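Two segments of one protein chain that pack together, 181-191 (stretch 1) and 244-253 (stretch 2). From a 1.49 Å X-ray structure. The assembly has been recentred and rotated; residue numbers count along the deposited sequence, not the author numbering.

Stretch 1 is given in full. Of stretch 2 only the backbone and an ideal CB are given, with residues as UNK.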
# COMPACT_ATOMS: atom_id res chain seq x y z
N SER A 181 -12.22 -14.89 -5.47
CA SER A 181 -12.70 -13.62 -5.99
C SER A 181 -12.47 -12.45 -5.03
O SER A 181 -12.46 -12.60 -3.80
CB SER A 181 -14.20 -13.69 -6.28
OG SER A 181 -14.96 -13.86 -5.08
N ASP A 182 -12.34 -11.26 -5.61
CA ASP A 182 -12.33 -10.05 -4.80
C ASP A 182 -13.67 -9.86 -4.08
O ASP A 182 -13.69 -9.36 -2.95
CB ASP A 182 -12.02 -8.82 -5.67
CG ASP A 182 -10.57 -8.76 -6.11
OD1 ASP A 182 -9.73 -9.55 -5.62
OD2 ASP A 182 -10.27 -7.89 -6.94
N LYS A 183 -14.78 -10.29 -4.69
CA LYS A 183 -16.06 -10.23 -3.99
C LYS A 183 -15.99 -10.98 -2.66
O LYS A 183 -16.46 -10.48 -1.63
CB LYS A 183 -17.17 -10.80 -4.87
CG LYS A 183 -18.55 -10.85 -4.22
CD LYS A 183 -19.56 -11.39 -5.23
CE LYS A 183 -20.96 -11.40 -4.65
NZ LYS A 183 -21.94 -11.85 -5.69
N THR A 184 -15.40 -12.18 -2.67
CA THR A 184 -15.24 -12.93 -1.43
C THR A 184 -14.46 -12.12 -0.41
O THR A 184 -14.85 -12.02 0.76
CB THR A 184 -14.52 -14.25 -1.70
OG1 THR A 184 -15.35 -15.10 -2.50
CG2 THR A 184 -14.22 -14.97 -0.40
N VAL A 185 -13.33 -11.54 -0.84
CA VAL A 185 -12.51 -10.75 0.08
C VAL A 185 -13.31 -9.58 0.65
O VAL A 185 -13.37 -9.37 1.88
CB VAL A 185 -11.22 -10.29 -0.61
CG1 VAL A 185 -10.45 -9.35 0.29
CG2 VAL A 185 -10.37 -11.51 -0.98
N TYR A 186 -13.95 -8.81 -0.23
CA TYR A 186 -14.69 -7.63 0.21
C TYR A 186 -15.80 -8.00 1.18
O TYR A 186 -16.00 -7.33 2.19
CB TYR A 186 -15.26 -6.90 -1.00
CG TYR A 186 -14.25 -6.23 -1.92
CD1 TYR A 186 -13.06 -5.73 -1.43
CD2 TYR A 186 -14.50 -6.11 -3.27
CE1 TYR A 186 -12.15 -5.12 -2.27
CE2 TYR A 186 -13.61 -5.50 -4.11
CZ TYR A 186 -12.43 -5.00 -3.60
OH TYR A 186 -11.54 -4.37 -4.44
N ASN A 187 -16.53 -9.09 0.89
CA ASN A 187 -17.65 -9.45 1.75
C ASN A 187 -17.17 -9.99 3.09
O ASN A 187 -17.84 -9.80 4.11
CB ASN A 187 -18.58 -10.41 1.02
CG ASN A 187 -19.50 -9.67 0.07
OD1 ASN A 187 -19.73 -8.46 0.23
ND2 ASN A 187 -20.04 -10.38 -0.90
N ASN A 188 -15.99 -10.60 3.11
CA ASN A 188 -15.40 -11.01 4.38
C ASN A 188 -14.92 -9.81 5.20
O ASN A 188 -15.02 -9.82 6.42
CB ASN A 188 -14.32 -12.04 4.16
CG ASN A 188 -14.87 -13.44 4.07
OD1 ASN A 188 -14.94 -14.15 5.08
ND2 ASN A 188 -15.32 -13.83 2.88
N ILE A 189 -14.39 -8.76 4.55
CA ILE A 189 -14.11 -7.52 5.28
C ILE A 189 -15.39 -6.99 5.91
O ILE A 189 -15.45 -6.71 7.12
CB ILE A 189 -13.49 -6.46 4.37
CG1 ILE A 189 -12.13 -6.92 3.82
CG2 ILE A 189 -13.31 -5.12 5.15
CD1 ILE A 189 -11.65 -6.03 2.73
N LEU A 190 -16.44 -6.86 5.10
CA LEU A 190 -17.69 -6.27 5.59
C LEU A 190 -18.25 -7.04 6.78
O LEU A 190 -18.78 -6.43 7.72
CB LEU A 190 -18.72 -6.22 4.46
CG LEU A 190 -18.40 -5.24 3.33
CD1 LEU A 190 -19.38 -5.42 2.16
CD2 LEU A 190 -18.41 -3.79 3.80
N SER A 191 -18.15 -8.38 6.77
CA SER A 191 -18.68 -9.17 7.86
C SER A 191 -17.89 -9.01 9.16
O SER A 191 -18.39 -9.37 10.23
CB SER A 191 -18.72 -10.65 7.47
OG SER A 191 -17.41 -11.17 7.41
N UNK A 244 -14.50 -7.22 -13.27
CA UNK A 244 -15.20 -7.70 -12.07
C UNK A 244 -14.70 -6.97 -10.84
O UNK A 244 -15.49 -6.50 -10.01
CB UNK A 244 -15.01 -9.21 -11.90
N UNK A 245 -13.38 -6.84 -10.70
CA UNK A 245 -12.83 -6.11 -9.57
C UNK A 245 -13.39 -4.70 -9.53
O UNK A 245 -13.73 -4.19 -8.46
CB UNK A 245 -11.30 -6.08 -9.64
N UNK A 246 -13.53 -4.08 -10.69
CA UNK A 246 -13.99 -2.70 -10.75
C UNK A 246 -15.41 -2.58 -10.21
O UNK A 246 -15.70 -1.72 -9.38
CB UNK A 246 -13.92 -2.18 -12.19
N UNK A 247 -16.31 -3.47 -10.66
CA UNK A 247 -17.68 -3.44 -10.17
C UNK A 247 -17.76 -3.81 -8.69
O UNK A 247 -18.54 -3.20 -7.94
CB UNK A 247 -18.55 -4.39 -10.99
N UNK A 248 -17.00 -4.81 -8.26
CA UNK A 248 -17.07 -5.23 -6.87
C UNK A 248 -16.49 -4.17 -5.93
O UNK A 248 -16.94 -4.05 -4.79
CB UNK A 248 -16.33 -6.56 -6.69
N UNK A 249 -15.48 -3.42 -6.39
CA UNK A 249 -14.90 -2.36 -5.57
C UNK A 249 -15.93 -1.25 -5.34
O UNK A 249 -16.08 -0.76 -4.22
CB UNK A 249 -13.64 -1.80 -6.23
N UNK A 250 -16.66 -0.87 -6.39
CA UNK A 250 -17.73 0.10 -6.21
C UNK A 250 -18.77 -0.40 -5.20
O UNK A 250 -19.19 0.35 -4.32
CB UNK A 250 -18.40 0.40 -7.55
N UNK A 251 -19.21 -1.66 -5.35
CA UNK A 251 -20.21 -2.20 -4.45
C UNK A 251 -19.71 -2.24 -3.01
O UNK A 251 -20.48 -1.98 -2.07
CB UNK A 251 -20.62 -3.60 -4.90
N UNK A 252 -18.44 -2.58 -2.82
CA UNK A 252 -17.83 -2.57 -1.50
C UNK A 252 -17.88 -1.17 -0.88
O UNK A 252 -18.29 -1.01 0.27
CB UNK A 252 -16.38 -3.06 -1.58
N UNK A 253 -17.42 -0.16 -1.62
CA UNK A 253 -17.42 1.18 -1.05
C UNK A 253 -18.84 1.64 -0.73
O UNK A 253 -19.08 2.28 0.30
CB UNK A 253 -16.75 2.17 -2.01

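Helix 182-191 and helix 244-253 approach to 9.6 Å between axes, with N-to-C directions 12° apart.

At 244 the bond runs sideways and no atom of stretch 1 lies within 5.5 Å of the ideal CB. Stretch 1 sets no preference here; the deposited residue is Phe244, whose ring end leads away.

Position 245 also points sideways, but its ideal CB is 3.4 Å from Asp182 OD2. A carboxylate this near favours a short donor, so Ser, Thr or Asn would suit. The residue is Thr245, in rotamer m; Thr245 OG1 donates a hydrogen bond to Asp182 OD2 at 2.7 Å.

Positions 246 and 247 have nothing of stretch 1 within 5.5 Å of the ideal CB, and 246 points away. Many side chains would fit; Asp246 and Lys247 occupy them, without contact.

Position 248 points toward stretch 1, its ideal CB 3.9 Å from Tyr186 CE2 and 4.5 Å from Lys183 N. A flexible chain could lie against the tyrosine, and the nearby lysine makes Glu or Gln attractive, though Met would also pack. The residue is Glu248. Glu248 CB lies 3.9 Å from Tyr186 CD2, and Glu248 OE1 is 3.7 Å from Lys183 CG. A water links the charged ends: it accepts from Lys183 NZ at 2.9 Å and donates to Glu248 OE2 at 2.6 Å.

At 249 the bond is sideways, with the ideal CB 3.8 Å from Tyr186 OH. A small side chain would avoid crowding the phenol, and Ser or Thr could also pair with it. Thr249 does so: Thr249 OG1 is 2.7 Å from Tyr186 OH. Thr249 OG1 also donates to Thr245 O at 2.7 Å.

Positions 250 (away) and 251 (sideways) have nothing of stretch 1 within 5.5 Å of the ideal CB, so small, polar or long side chains would all do. Arg250 extends without contact; Ala251 adds almost nothing.

Position 252 points toward stretch 1, its ideal CB 3.8 Å from Tyr186 CG and 5.3 Å from Leu190 CD1. Leu, Met or an aromatic would suit this apolar surface. Phe252, at chi1 175°, forms an offset stack with Tyr186: centroids 4.6 Å apart, planes at 9°. Phe252 CB sits over the tyrosine face, 4.1 Å from the Tyr186 ring centroid, while Phe252 CZ meets Ile189 CD1 at 3.9 Å and Phe252 CE1 meets Leu190 CD2 at 3.8 Å. Tyr186 thus becomes a knob among Thr245, Glu248, Thr249 and Phe252.

Position 253 points away with nothing of stretch 1 within 5.5 Å of its ideal CB, so the choice is open; the end of Leu253 comes nearer but makes no contact.

Stretch 2 (244-253) FTDKETRAFL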
# COMPACT_ATOMS: atom_id res chain seq x y z
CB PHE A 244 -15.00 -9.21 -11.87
CG PHE A 244 -15.71 -10.07 -12.89
CD1 PHE A 244 -17.06 -10.33 -12.76
CD2 PHE A 244 -15.01 -10.64 -13.94
CE1 PHE A 244 -17.72 -11.13 -13.69
CE2 PHE A 244 -15.67 -11.42 -14.88
CZ PHE A 244 -17.02 -11.68 -14.76
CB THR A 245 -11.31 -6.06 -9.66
OG1 THR A 245 -10.81 -7.39 -9.52
CG2 THR A 245 -10.71 -5.15 -8.58
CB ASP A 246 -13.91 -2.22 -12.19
CG ASP A 246 -14.29 -0.77 -12.33
OD1 ASP A 246 -13.51 0.08 -11.87
OD2 ASP A 246 -15.35 -0.50 -12.92
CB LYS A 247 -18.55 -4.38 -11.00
CG LYS A 247 -18.68 -3.95 -12.44
CD LYS A 247 -19.49 -4.97 -13.22
CE LYS A 247 -19.51 -4.64 -14.70
NZ LYS A 247 -18.13 -4.62 -15.27
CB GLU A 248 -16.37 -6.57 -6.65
CG GLU A 248 -16.97 -7.72 -7.46
CD GLU A 248 -18.39 -8.06 -7.05
OE1 GLU A 248 -18.83 -7.63 -5.95
OE2 GLU A 248 -19.09 -8.77 -7.83
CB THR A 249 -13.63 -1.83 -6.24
OG1 THR A 249 -12.66 -2.89 -6.40
CG2 THR A 249 -12.98 -0.70 -5.41
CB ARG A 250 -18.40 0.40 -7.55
CG ARG A 250 -19.69 1.23 -7.43
CD ARG A 250 -20.34 1.41 -8.79
NE ARG A 250 -21.65 2.04 -8.70
CZ ARG A 250 -22.41 2.34 -9.75
NH1 ARG A 250 -21.99 2.06 -10.97
NH2 ARG A 250 -23.59 2.92 -9.57
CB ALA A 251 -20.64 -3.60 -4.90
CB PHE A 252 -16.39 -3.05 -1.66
CG PHE A 252 -15.55 -3.01 -0.41
CD1 PHE A 252 -15.94 -3.67 0.74
CD2 PHE A 252 -14.34 -2.32 -0.41
CE1 PHE A 252 -15.13 -3.65 1.88
CE2 PHE A 252 -13.54 -2.30 0.72
CZ PHE A 252 -13.93 -2.97 1.86
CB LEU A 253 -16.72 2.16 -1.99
CG LEU A 253 -15.24 1.91 -2.31
CD1 LEU A 253 -14.68 3.14 -3.03
CD2 LEU A 253 -14.40 1.56 -1.11
O HOH W 1 -21.48 -9.89 -7.75
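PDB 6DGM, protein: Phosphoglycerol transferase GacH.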